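Local coordinates for endonuclease IV (Thermus thermophilus, PDB 3AAM), which cleaves the phosphodiester backbone of DNA at apurinic or apyrimidinic sites during base excision repair, leaving a 3'-hydroxyl and a 5'-terminal sugar phosphate, at residues D189-D192 against R193-L197; V166-T170 against C171-A175; E21-A25 against L26-A30; G225-G228 against E229-R233. All coordinates share one frame; numbering follows the deposited sequence.

Interaction 1: D189-D192 against R193-L197; sequences DALD and RAVGL
Asp192 reaches past the end of its own helix to take the amide of Leu197. Its CG stands anti to the backbone N (chi1 -171°), which carries the carboxylate toward the departing chain, and OD1 accepts from Leu197 N at 2.8 Å on its anti lone pair, with a nearly straight N-H...O angle of 174°. The side chains of Asp192 and Leu197 cross at about a right angle, Leu197 CG 3.6 Å from Asp192 CB. With an alanine here the acceptor for Leu197 N is gone, and the turn after the helix would probably be held less firmly. This is the C-terminal end of helix 184-194 in the TIM barrel: Leu191 O accepts from both Val195 N and Gly196 N, and Gly196, with positive phi, takes the chain out of the helix. In Arg193 a bend at chi3 returns the guanidinium over the preceding turn, where NH1 sits 3.7 Å from Ala190 CB and the carbonyl O of Ala190 lies over one face of the group. On the buried side Leu191 CD2 meets Leu197 CD2 at 3.8 Å, and Leu191 CD1 lies beside Val195 CG2; Leu191 also packs on Phe152 of helix 152-159.

Interaction 2: V166-T170 against C171-A175; sequences VCLDT and CHAYA. With MN (manganese (II) ion), chain B.
The metal site at the C-terminal mouth of the TIM barrel draws one of its ligands from this strand-to-helix junction: His172 NE2 binds the manganese ion at 2.2 Å, and Asp217 and His219 bind the same metal. A water oxygen lies 2.5 Å from the manganese ion. The imidazole is held against Asp169, which sits at the N-cap of the helix. Carboxylate and ring are stacked with their planes only 2° apart, Asp169 CG lying 3.4 Å above the plane of the His172 ring and over its centre, and Asp169 CB making a CH-pi contact with the same face. A chi1 near 180° swings the carboxylate over the ring. Asp169 OD1 caps the helix, accepting from His172 N at 2.9 Å from above the carboxylate plane, and more weakly from Cys171 N. One carboxylate thus both caps the helix and covers a face of the metal ligand. His172 ND1 is hydrogen-bonded to the carbonyl O of Asn140, which helps fix the ring's rotation with NE2 toward the metal. Further on, Ala173 N bonds to Asp169 O at 3.0 Å and Tyr174 N to Thr170 O, starting the helical pattern. The junction is buried: strand 165-169 runs between strands 135-139 and 202-208, Leu168 packs on Phe152 of helix 152-159, and Cys171 touches Asn206 and Ser208.

Interaction 3: E21-A25 against L26-A30; sequences EEATA and LGLTA
Glu22 and Leu26 run alongside each other, one helical turn apart. The glutamate's chain is extended, its methylene CG following the leucine and meeting Leu26 CD1 at 3.8 Å, while OE2 goes on to a salt bridge with Arg251. A charged side chain thus gives its hydrocarbon part to the leucine and its tip to an arginine. Beneath them Leu26 N bonds to Glu22 O at 2.9 Å. Leu28 lies beyond the turn and folds back over Ala23, CD1 coming within 4.2 Å of Ala23 CB. That return is made by a Schellman motif with Gly27 as its C-prime residue. Leu28 N bonds to Ala23 O at 2.9 Å, and Gly27 N bonds weakly to Thr24 O at 3.2 Å. The positive phi of Gly27 (85°) would press a CB against the carbonyl O before it, so glycine suits the position. The pairing of Ala23 with Leu28 is the hydrophobic contact that commonly accompanies this motif. In the barrel the turn joins helix 15-26 to strand 31-34: Leu28 packs on Phe6 of strand 3-6, Ala23 touches Leu8, and Arg264 of helix 253-267 bonds to the carbonyl O of Leu26.

Interaction 4: G225-G228 against E229-R233; sequences GKIG and EGLKR
Ile227 and Leu231 make the apolar contact across this turn, their side chains crossing at about a right angle. Ile227 CG2 comes at the branch of the leucine, 3.8 Å from both Leu231 CG and Leu231 CD2, and Leu231 packs in addition on Trp266 of helix 253-267. Cut back to an alanine here, the leucine side chain would probably leave a gap beside Ile227 CG2 and Trp266. Within the turn the hydrogen bonds join main-chain atoms. Gly230 N donates to Ile227 O at 3.0 Å, closing a type II' beta turn from Ile227 to Gly230, and Leu231 N donates to Gly228 O at 3.1 Å; both donors stand above the carbonyl planes, 42° and 40° out of them. Outside the turn, Asp207 accepts from Ile227 N through OD1 and from Gly228 N through OD2. Gly228 suits the turn by its positive phi; at Gly230 a CB would collide with Ile227 CG2. The polar grip on this approach to helix 230-235 thus comes from main-chain atoms and one outside carboxylate, leaving the side chains of Ile227 and Leu231 to supply hydrophobic packing.

Overall arrangement
From the N terminus, interaction 3 comes first, turning helix 15-26 into the loop before strand 31-34. Interaction 2 follows much later, where strand 165-169 passes into helix 170-176 at the manganese site; interaction 1 then ends helix 184-194 before strand 202-208, and interaction 4 leads into helix 230-235. Each is local, between adjacent segments, and the four lie in series, neither nested nor crossed. Interaction 2 joins two of the others: Leu168 and Val166 pack on Leu191 and Val195 of interaction 1, tying strand to outer helix, while Thr170 and Tyr174 meet Ile227 and Leu231 of interaction 4. Interaction 3 stands apart, its centre about 24 Å from that of interaction 2.

Interaction 1: D189-D192 against R193-L197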
ATOM      1  N   ASP A 189     -12.894  13.790  -3.434  1.00 10.26           N
ATOM      2  CA  ASP A 189     -12.940  15.227  -3.171  1.00 10.53           C
ATOM      3  C   ASP A 189     -12.603  15.462  -1.707  1.00 10.55           C
ATOM      4  O   ASP A 189     -11.902  16.412  -1.364  1.00 11.05           O
ATOM      5  CB  ASP A 189     -14.331  15.813  -3.445  1.00 11.18           C
ATOM      6  CG  ASP A 189     -14.773  15.641  -4.885  1.00 15.06           C
ATOM      7  OD1 ASP A 189     -13.912  15.612  -5.788  1.00 13.58           O
ATOM      8  OD2 ASP A 189     -15.998  15.550  -5.115  1.00 20.22           O
ATOM      9  N   ALA A 190     -13.118  14.587  -0.846  1.00  9.86           N
ATOM     10  CA  ALA A 190     -12.881  14.689   0.588  1.00 10.05           C
ATOM     11  C   ALA A 190     -11.412  14.448   0.897  1.00 10.30           C
ATOM     12  O   ALA A 190     -10.817  15.135   1.727  1.00 10.37           O
ATOM     13  CB  ALA A 190     -13.751  13.676   1.335  1.00  8.78           C
ATOM     14  N   LEU A 191     -10.821  13.474   0.217  1.00  8.92           N
ATOM     15  CA  LEU A 191      -9.419  13.166   0.438  1.00  9.05           C
ATOM     16  C   LEU A 191      -8.530  14.321  -0.011  1.00  9.92           C
ATOM     17  O   LEU A 191      -7.537  14.639   0.644  1.00 10.58           O
ATOM     18  CB  LEU A 191      -9.034  11.883  -0.306  1.00  8.60           C
ATOM     19  CG  LEU A 191      -7.607  11.378  -0.083  1.00 10.10           C
ATOM     20  CD1 LEU A 191      -7.382  11.095   1.399  1.00 10.55           C
ATOM     21  CD2 LEU A 191      -7.381  10.111  -0.907  1.00 12.20           C
ATOM     22  N   ASP A 192      -8.891  14.955  -1.123  1.00  9.49           N
ATOM     23  CA  ASP A 192      -8.111  16.068  -1.642  1.00  9.64           C
ATOM     24  C   ASP A 192      -8.193  17.279  -0.716  1.00  9.90           C
ATOM     25  O   ASP A 192      -7.214  18.004  -0.538  1.00 10.93           O
ATOM     26  CB  ASP A 192      -8.602  16.448  -3.038  1.00 10.77           C
ATOM     27  CG  ASP A 192      -7.689  17.441  -3.719  1.00 12.75           C
ATOM     28  OD1 ASP A 192      -6.459  17.224  -3.692  1.00 13.19           O
ATOM     29  OD2 ASP A 192      -8.199  18.433  -4.283  1.00 15.27           O
ATOM     30  N   ARG A 193      -9.363  17.491  -0.125  1.00 10.46           N
ATOM     31  CA  ARG A 193      -9.545  18.617   0.781  1.00 12.57           C
ATOM     32  C   ARG A 193      -8.781  18.419   2.086  1.00 13.12           C
ATOM     33  O   ARG A 193      -8.127  19.337   2.577  1.00 13.79           O
ATOM     34  CB  ARG A 193     -11.034  18.820   1.092  1.00 14.15           C
ATOM     35  CG  ARG A 193     -11.288  19.901   2.133  1.00 18.44           C
ATOM     36  CD  ARG A 193     -12.772  20.171   2.365  1.00 21.86           C
ATOM     37  NE  ARG A 193     -13.498  19.003   2.859  1.00 26.28           N
ATOM     38  CZ  ARG A 193     -14.056  18.081   2.079  1.00 27.25           C
ATOM     39  NH1 ARG A 193     -14.694  17.051   2.620  1.00 27.08           N
ATOM     40  NH2 ARG A 193     -13.986  18.191   0.760  1.00 29.44           N
ATOM     41  N   ALA A 194      -8.865  17.214   2.642  1.00 11.75           N
ATOM     42  CA  ALA A 194      -8.202  16.904   3.901  1.00 11.74           C
ATOM     43  C   ALA A 194      -6.700  16.658   3.793  1.00 11.91           C
ATOM     44  O   ALA A 194      -5.911  17.264   4.517  1.00 16.22           O
ATOM     45  CB  ALA A 194      -8.871  15.695   4.549  1.00 11.87           C
ATOM     46  N   VAL A 195      -6.309  15.774   2.884  1.00 10.48           N
ATOM     47  CA  VAL A 195      -4.903  15.420   2.716  1.00 10.22           C
ATOM     48  C   VAL A 195      -4.233  16.089   1.529  1.00 11.12           C
ATOM     49  O   VAL A 195      -3.104  16.583   1.635  1.00 12.02           O
ATOM     50  CB  VAL A 195      -4.760  13.883   2.572  1.00 10.05           C
ATOM     51  CG1 VAL A 195      -3.332  13.511   2.195  1.00 13.85           C
ATOM     52  CG2 VAL A 195      -5.151  13.206   3.881  1.00 11.72           C
ATOM     53  N   GLY A 196      -4.945  16.119   0.410  1.00 10.68           N
ATOM     54  CA  GLY A 196      -4.403  16.691  -0.806  1.00 11.12           C
ATOM     55  C   GLY A 196      -3.944  15.513  -1.640  1.00 10.79           C
ATOM     56  O   GLY A 196      -3.043  14.777  -1.237  1.00  9.11           O
ATOM     57  N   LEU A 197      -4.564  15.324  -2.798  1.00 11.31           N
ATOM     58  CA  LEU A 197      -4.216  14.197  -3.654  1.00 13.03           C
ATOM     59  C   LEU A 197      -2.770  14.167  -4.132  1.00 12.63           C
ATOM     60  O   LEU A 197      -2.284  13.119  -4.563  1.00 12.75           O
ATOM     61  CB  LEU A 197      -5.169  14.137  -4.848  1.00 12.46           C
ATOM     62  CG  LEU A 197      -6.616  13.819  -4.452  1.00 11.40           C
ATOM     63  CD1 LEU A 197      -7.514  13.832  -5.674  1.00 13.01           C
ATOM     64  CD2 LEU A 197      -6.670  12.454  -3.774  1.00 12.68           C
TER

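Interaction 2: V166-T170 against C171-A175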
ATOM      1  N   VAL A 166       0.479   9.556   1.925  1.00  7.29           N
ATOM      2  CA  VAL A 166      -0.640   8.654   2.158  1.00  7.10           C
ATOM      3  C   VAL A 166      -0.954   7.638   1.072  1.00  8.21           C
ATOM      4  O   VAL A 166      -0.745   7.886  -0.115  1.00  8.87           O
ATOM      5  CB  VAL A 166      -1.924   9.494   2.422  1.00  9.40           C
ATOM      6  CG1 VAL A 166      -3.163   8.604   2.441  1.00  9.91           C
ATOM      7  CG2 VAL A 166      -1.781  10.246   3.734  1.00 10.08           C
ATOM      8  N   CYS A 167      -1.446   6.480   1.506  1.00  7.49           N
ATOM      9  CA  CYS A 167      -1.890   5.438   0.595  1.00  6.75           C
ATOM     10  C   CYS A 167      -3.380   5.271   0.865  1.00  7.04           C
ATOM     11  O   CYS A 167      -3.787   4.955   1.980  1.00  9.00           O
ATOM     12  CB  CYS A 167      -1.186   4.104   0.860  1.00  6.22           C
ATOM     13  SG  CYS A 167      -1.934   2.729  -0.073  1.00  7.73           S
ATOM     14  N   LEU A 168      -4.197   5.508  -0.151  1.00  5.88           N
ATOM     15  CA  LEU A 168      -5.632   5.354  -0.000  1.00  6.30           C
ATOM     16  C   LEU A 168      -6.048   3.917  -0.269  1.00  6.36           C
ATOM     17  O   LEU A 168      -5.722   3.365  -1.320  1.00  6.57           O
ATOM     18  CB  LEU A 168      -6.372   6.256  -0.986  1.00  6.96           C
ATOM     19  CG  LEU A 168      -7.851   5.907  -1.188  1.00  8.97           C
ATOM     20  CD1 LEU A 168      -8.636   6.219   0.087  1.00  8.13           C
ATOM     21  CD2 LEU A 168      -8.404   6.680  -2.375  1.00 10.75           C
ATOM     22  N   ASP A 169      -6.741   3.309   0.688  1.00  6.72           N
ATOM     23  CA  ASP A 169      -7.256   1.962   0.492  1.00  5.86           C
ATOM     24  C   ASP A 169      -8.769   2.138   0.411  1.00  7.00           C
ATOM     25  O   ASP A 169      -9.414   2.570   1.370  1.00  6.84           O
ATOM     26  CB  ASP A 169      -6.887   1.029   1.648  1.00  6.24           C
ATOM     27  CG  ASP A 169      -7.352  -0.399   1.406  1.00  7.03           C
ATOM     28  OD1 ASP A 169      -8.565  -0.596   1.165  1.00  6.44           O
ATOM     29  OD2 ASP A 169      -6.511  -1.325   1.450  1.00  8.81           O
ATOM     30  N   THR A 170      -9.328   1.829  -0.751  1.00  5.09           N
ATOM     31  CA  THR A 170     -10.760   1.974  -0.976  1.00  6.41           C
ATOM     32  C   THR A 170     -11.633   1.050  -0.127  1.00  6.52           C
ATOM     33  O   THR A 170     -12.764   1.403   0.218  1.00  7.10           O
ATOM     34  CB  THR A 170     -11.076   1.749  -2.452  1.00  5.69           C
ATOM     35  OG1 THR A 170     -10.369   0.589  -2.907  1.00  5.59           O
ATOM     36  CG2 THR A 170     -10.642   2.956  -3.277  1.00  7.07           C
ATOM     37  N   CYS A 171     -11.123  -0.133   0.201  1.00  5.64           N
ATOM     38  CA  CYS A 171     -11.879  -1.071   1.029  1.00  6.05           C
ATOM     39  C   CYS A 171     -11.959  -0.488   2.429  1.00  5.98           C
ATOM     40  O   CYS A 171     -13.031  -0.440   3.037  1.00  6.99           O
ATOM     41  CB  CYS A 171     -11.180  -2.434   1.080  1.00  7.55           C
ATOM     42  SG  CYS A 171     -11.961  -3.639   2.195  1.00  9.67           S
ATOM     43  N   HIS A 172     -10.818  -0.041   2.941  1.00  7.36           N
ATOM     44  CA  HIS A 172     -10.770   0.549   4.275  1.00  6.90           C
ATOM     45  C   HIS A 172     -11.688   1.763   4.362  1.00  7.48           C
ATOM     46  O   HIS A 172     -12.426   1.925   5.336  1.00  8.51           O
ATOM     47  CB  HIS A 172      -9.345   0.981   4.617  1.00  6.16           C
ATOM     48  CG  HIS A 172      -8.376  -0.154   4.728  1.00  6.62           C
ATOM     49  ND1 HIS A 172      -7.041   0.039   5.003  1.00  8.24           N
ATOM     50  CD2 HIS A 172      -8.545  -1.491   4.596  1.00  8.45           C
ATOM     51  CE1 HIS A 172      -6.427  -1.131   5.032  1.00  8.74           C
ATOM     52  NE2 HIS A 172      -7.317  -2.075   4.788  1.00  8.27           N
ATOM     53  N   ALA A 173     -11.635   2.610   3.338  1.00  8.19           N
ATOM     54  CA  ALA A 173     -12.456   3.815   3.302  1.00  6.54           C
ATOM     55  C   ALA A 173     -13.938   3.465   3.346  1.00  8.22           C
ATOM     56  O   ALA A 173     -14.705   4.061   4.101  1.00  7.08           O
ATOM     57  CB  ALA A 173     -12.145   4.629   2.045  1.00  8.06           C
ATOM     58  N   TYR A 174     -14.330   2.487   2.538  1.00  7.31           N
ATOM     59  CA  TYR A 174     -15.724   2.061   2.484  1.00  7.23           C
ATOM     60  C   TYR A 174     -16.151   1.543   3.854  1.00  8.66           C
ATOM     61  O   TYR A 174     -17.206   1.915   4.369  1.00  8.87           O
ATOM     62  CB  TYR A 174     -15.889   0.967   1.428  1.00  7.62           C
ATOM     63  CG  TYR A 174     -17.324   0.658   1.068  1.00  8.68           C
ATOM     64  CD1 TYR A 174     -18.143   1.632   0.502  1.00  8.78           C
ATOM     65  CD2 TYR A 174     -17.860  -0.609   1.285  1.00  8.88           C
ATOM     66  CE1 TYR A 174     -19.463   1.354   0.162  1.00 10.64           C
ATOM     67  CE2 TYR A 174     -19.180  -0.899   0.946  1.00 10.70           C
ATOM     68  CZ  TYR A 174     -19.973   0.090   0.387  1.00 11.21           C
ATOM     69  OH  TYR A 174     -21.279  -0.184   0.050  1.00 14.92           O
ATOM     70  N   ALA A 175     -15.319   0.690   4.446  1.00  8.51           N
ATOM     71  CA  ALA A 175     -15.624   0.121   5.753  1.00  9.00           C
ATOM     72  C   ALA A 175     -15.719   1.192   6.829  1.00  9.40           C
ATOM     73  O   ALA A 175     -16.443   1.031   7.806  1.00  9.88           O
ATOM     74  CB  ALA A 175     -14.570  -0.912   6.136  1.00  9.50           C
TER
HETATM   75 MN    MN B 271      -7.027  -4.299   4.703  1.00 13.30          MN
HETATM   76  O   HOH W   1      -6.596  -6.681   5.371  1.00 18.81           O

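Interaction 3: E21-A25 against L26-A30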
ATOM      1  N   GLU A  21      10.423 -10.434 -12.258  1.00 10.90           N
ATOM      2  CA  GLU A  21      10.170 -11.289 -13.412  1.00  9.97           C
ATOM      3  C   GLU A  21       8.694 -11.612 -13.586  1.00  8.63           C
ATOM      4  O   GLU A  21       8.183 -11.614 -14.707  1.00  8.87           O
ATOM      5  CB  GLU A  21      10.958 -12.592 -13.299  1.00 10.78           C
ATOM      6  CG  GLU A  21      12.461 -12.398 -13.250  1.00 12.17           C
ATOM      7  CD  GLU A  21      13.212 -13.705 -13.331  1.00 15.23           C
ATOM      8  OE1 GLU A  21      14.431 -13.706 -13.063  1.00 16.28           O
ATOM      9  OE2 GLU A  21      12.583 -14.731 -13.673  1.00 17.43           O
ATOM     10  N   GLU A  22       8.006 -11.891 -12.480  1.00  9.08           N
ATOM     11  CA  GLU A  22       6.589 -12.215 -12.548  1.00  8.67           C
ATOM     12  C   GLU A  22       5.767 -11.008 -12.993  1.00  8.66           C
ATOM     13  O   GLU A  22       4.780 -11.152 -13.718  1.00  7.64           O
ATOM     14  CB  GLU A  22       6.084 -12.737 -11.198  1.00  8.39           C
ATOM     15  CG  GLU A  22       4.586 -13.031 -11.191  1.00  9.04           C
ATOM     16  CD  GLU A  22       4.116 -13.723  -9.928  1.00  9.59           C
ATOM     17  OE1 GLU A  22       4.823 -13.641  -8.903  1.00 10.86           O
ATOM     18  OE2 GLU A  22       3.028 -14.341  -9.961  1.00 12.42           O
ATOM     19  N   ALA A  23       6.173  -9.817 -12.564  1.00  9.09           N
ATOM     20  CA  ALA A  23       5.465  -8.605 -12.961  1.00  7.33           C
ATOM     21  C   ALA A  23       5.556  -8.445 -14.475  1.00  9.00           C
ATOM     22  O   ALA A  23       4.572  -8.110 -15.136  1.00  7.97           O
ATOM     23  CB  ALA A  23       6.061  -7.387 -12.259  1.00  6.08           C
ATOM     24  N   THR A  24       6.738  -8.692 -15.029  1.00  9.66           N
ATOM     25  CA  THR A  24       6.922  -8.584 -16.470  1.00 11.00           C
ATOM     26  C   THR A  24       6.120  -9.655 -17.199  1.00 11.14           C
ATOM     27  O   THR A  24       5.483  -9.387 -18.219  1.00 11.82           O
ATOM     28  CB  THR A  24       8.405  -8.740 -16.861  1.00 11.94           C
ATOM     29  OG1 THR A  24       9.174  -7.713 -16.227  1.00 12.38           O
ATOM     30  CG2 THR A  24       8.570  -8.630 -18.375  1.00 13.34           C
ATOM     31  N   ALA A  25       6.149 -10.869 -16.661  1.00  9.57           N
ATOM     32  CA  ALA A  25       5.442 -11.992 -17.269  1.00 10.06           C
ATOM     33  C   ALA A  25       3.931 -11.773 -17.296  1.00 10.97           C
ATOM     34  O   ALA A  25       3.260 -12.117 -18.276  1.00 11.12           O
ATOM     35  CB  ALA A  25       5.778 -13.278 -16.520  1.00  9.26           C
ATOM     36  N   LEU A  26       3.396 -11.200 -16.221  1.00  9.64           N
ATOM     37  CA  LEU A  26       1.963 -10.939 -16.135  1.00  9.34           C
ATOM     38  C   LEU A  26       1.553  -9.701 -16.922  1.00  9.16           C
ATOM     39  O   LEU A  26       0.380  -9.531 -17.249  1.00 10.15           O
ATOM     40  CB  LEU A  26       1.547 -10.752 -14.675  1.00 10.06           C
ATOM     41  CG  LEU A  26       1.540 -11.989 -13.780  1.00  9.77           C
ATOM     42  CD1 LEU A  26       1.270 -11.574 -12.339  1.00 12.39           C
ATOM     43  CD2 LEU A  26       0.472 -12.959 -14.278  1.00 13.10           C
ATOM     44  N   GLY A  27       2.517  -8.836 -17.216  1.00  9.10           N
ATOM     45  CA  GLY A  27       2.211  -7.620 -17.943  1.00  8.64           C
ATOM     46  C   GLY A  27       1.738  -6.507 -17.021  1.00  7.80           C
ATOM     47  O   GLY A  27       0.995  -5.622 -17.441  1.00  7.97           O
ATOM     48  N   LEU A  28       2.157  -6.552 -15.762  1.00  7.55           N
ATOM     49  CA  LEU A  28       1.771  -5.517 -14.801  1.00  6.89           C
ATOM     50  C   LEU A  28       2.564  -4.246 -15.079  1.00  8.07           C
ATOM     51  O   LEU A  28       3.622  -4.294 -15.705  1.00 10.05           O
ATOM     52  CB  LEU A  28       2.083  -5.962 -13.368  1.00  6.62           C
ATOM     53  CG  LEU A  28       1.556  -7.308 -12.883  1.00  6.80           C
ATOM     54  CD1 LEU A  28       1.917  -7.483 -11.418  1.00  8.27           C
ATOM     55  CD2 LEU A  28       0.050  -7.374 -13.066  1.00  6.14           C
ATOM     56  N   THR A  29       2.057  -3.105 -14.618  1.00  7.78           N
ATOM     57  CA  THR A  29       2.783  -1.857 -14.814  1.00  7.66           C
ATOM     58  C   THR A  29       3.201  -1.247 -13.479  1.00  8.28           C
ATOM     59  O   THR A  29       3.632  -0.095 -13.404  1.00  9.06           O
ATOM     60  CB  THR A  29       1.980  -0.842 -15.663  1.00  9.77           C
ATOM     61  OG1 THR A  29       0.660  -0.684 -15.135  1.00 10.54           O
ATOM     62  CG2 THR A  29       1.885  -1.336 -17.107  1.00  8.18           C
ATOM     63  N   ALA A  30       3.093  -2.060 -12.434  1.00  7.03           N
ATOM     64  CA  ALA A  30       3.479  -1.692 -11.078  1.00  5.43           C
ATOM     65  C   ALA A  30       3.345  -2.949 -10.236  1.00  5.05           C
ATOM     66  O   ALA A  30       2.628  -3.873 -10.616  1.00  6.24           O
ATOM     67  CB  ALA A  30       2.561  -0.598 -10.539  1.00  6.79           C
TER

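Interaction 4: G225-G228 against E229-R233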
ATOM      1  N   GLY A 225     -16.874  -7.338  -4.923  1.00  9.09           N
ATOM      2  CA  GLY A 225     -17.237  -6.807  -3.623  1.00  9.09           C
ATOM      3  C   GLY A 225     -18.432  -5.874  -3.659  1.00  8.81           C
ATOM      4  O   GLY A 225     -19.169  -5.830  -4.641  1.00 10.45           O
ATOM      5  N   LYS A 226     -18.609  -5.109  -2.587  1.00  9.34           N
ATOM      6  CA  LYS A 226     -19.732  -4.185  -2.475  1.00  9.92           C
ATOM      7  C   LYS A 226     -19.508  -2.830  -3.136  1.00 10.84           C
ATOM      8  O   LYS A 226     -20.452  -2.055  -3.294  1.00 11.78           O
ATOM      9  CB  LYS A 226     -20.088  -3.979  -0.999  1.00 13.55           C
ATOM     10  CG  LYS A 226     -20.368  -5.273  -0.246  1.00 17.87           C
ATOM     11  CD  LYS A 226     -21.473  -6.077  -0.908  1.00 20.37           C
ATOM     12  CE  LYS A 226     -21.705  -7.401  -0.188  1.00 23.51           C
ATOM     13  NZ  LYS A 226     -22.648  -8.281  -0.940  1.00 24.77           N
ATOM     14  N   ILE A 227     -18.272  -2.533  -3.520  1.00  8.44           N
ATOM     15  CA  ILE A 227     -17.994  -1.258  -4.166  1.00  7.74           C
ATOM     16  C   ILE A 227     -18.229  -1.385  -5.668  1.00  8.69           C
ATOM     17  O   ILE A 227     -18.733  -0.461  -6.306  1.00 10.87           O
ATOM     18  CB  ILE A 227     -16.551  -0.795  -3.891  1.00  7.83           C
ATOM     19  CG1 ILE A 227     -16.330  -0.712  -2.378  1.00  8.75           C
ATOM     20  CG2 ILE A 227     -16.314   0.574  -4.538  1.00  8.15           C
ATOM     21  CD1 ILE A 227     -14.899  -0.412  -1.962  1.00  8.26           C
ATOM     22  N   GLY A 228     -17.864  -2.537  -6.222  1.00  8.54           N
ATOM     23  CA  GLY A 228     -18.070  -2.785  -7.640  1.00 10.94           C
ATOM     24  C   GLY A 228     -17.469  -1.765  -8.589  1.00 11.01           C
ATOM     25  O   GLY A 228     -16.292  -1.420  -8.485  1.00 10.58           O
ATOM     26  N   GLU A 229     -18.283  -1.279  -9.523  1.00 12.84           N
ATOM     27  CA  GLU A 229     -17.813  -0.309 -10.502  1.00 13.03           C
ATOM     28  C   GLU A 229     -17.384   1.012  -9.881  1.00 12.23           C
ATOM     29  O   GLU A 229     -16.826   1.872 -10.562  1.00 11.57           O
ATOM     30  CB  GLU A 229     -18.884  -0.082 -11.573  1.00 15.09           C
ATOM     31  CG  GLU A 229     -19.177  -1.323 -12.410  1.00 18.44           C
ATOM     32  CD  GLU A 229     -18.016  -1.736 -13.304  1.00 18.73           C
ATOM     33  OE1 GLU A 229     -16.893  -1.223 -13.119  1.00 22.34           O
ATOM     34  OE2 GLU A 229     -18.226  -2.589 -14.192  1.00 20.34           O
ATOM     35  N   GLY A 230     -17.641   1.177  -8.587  1.00 10.97           N
ATOM     36  CA  GLY A 230     -17.221   2.395  -7.922  1.00  9.31           C
ATOM     37  C   GLY A 230     -15.708   2.505  -8.020  1.00  7.85           C
ATOM     38  O   GLY A 230     -15.155   3.601  -8.115  1.00  9.37           O
ATOM     39  N   LEU A 231     -15.033   1.357  -8.000  1.00  6.78           N
ATOM     40  CA  LEU A 231     -13.578   1.339  -8.100  1.00  6.69           C
ATOM     41  C   LEU A 231     -13.115   1.768  -9.484  1.00  7.21           C
ATOM     42  O   LEU A 231     -12.004   2.273  -9.644  1.00  7.50           O
ATOM     43  CB  LEU A 231     -13.024  -0.053  -7.779  1.00  6.71           C
ATOM     44  CG  LEU A 231     -13.203  -0.524  -6.335  1.00  7.28           C
ATOM     45  CD1 LEU A 231     -12.478  -1.843  -6.151  1.00  6.81           C
ATOM     46  CD2 LEU A 231     -12.651   0.524  -5.371  1.00  7.01           C
ATOM     47  N   LYS A 232     -13.960   1.560 -10.489  1.00  8.56           N
ATOM     48  CA  LYS A 232     -13.619   1.973 -11.841  1.00  8.16           C
ATOM     49  C   LYS A 232     -13.500   3.498 -11.847  1.00  8.72           C
ATOM     50  O   LYS A 232     -12.581   4.058 -12.441  1.00  7.85           O
ATOM     51  CB  LYS A 232     -14.707   1.539 -12.828  1.00  9.95           C
ATOM     52  CG  LYS A 232     -14.484   2.039 -14.254  1.00 12.25           C
ATOM     53  CD  LYS A 232     -15.655   1.687 -15.176  1.00 14.81           C
ATOM     54  CE  LYS A 232     -16.930   2.410 -14.759  1.00 19.13           C
ATOM     55  NZ  LYS A 232     -18.071   2.151 -15.690  1.00 22.99           N
ATOM     56  N   ARG A 233     -14.432   4.157 -11.166  1.00  9.69           N
ATOM     57  CA  ARG A 233     -14.445   5.612 -11.093  1.00 10.82           C
ATOM     58  C   ARG A 233     -13.229   6.169 -10.356  1.00  8.74           C
ATOM     59  O   ARG A 233     -12.760   7.264 -10.665  1.00 10.01           O
ATOM     60  CB  ARG A 233     -15.741   6.082 -10.433  1.00 13.86           C
ATOM     61  CG  ARG A 233     -16.981   5.846 -11.291  1.00 21.08           C
ATOM     62  CD  ARG A 233     -17.287   7.044 -12.187  1.00 24.91           C
ATOM     63  NE  ARG A 233     -16.226   7.333 -13.151  1.00 28.99           N
ATOM     64  CZ  ARG A 233     -15.968   6.596 -14.228  1.00 31.01           C
ATOM     65  NH1 ARG A 233     -14.982   6.939 -15.046  1.00 31.18           N
ATOM     66  NH2 ARG A 233     -16.699   5.520 -14.490  1.00 33.03           N
TER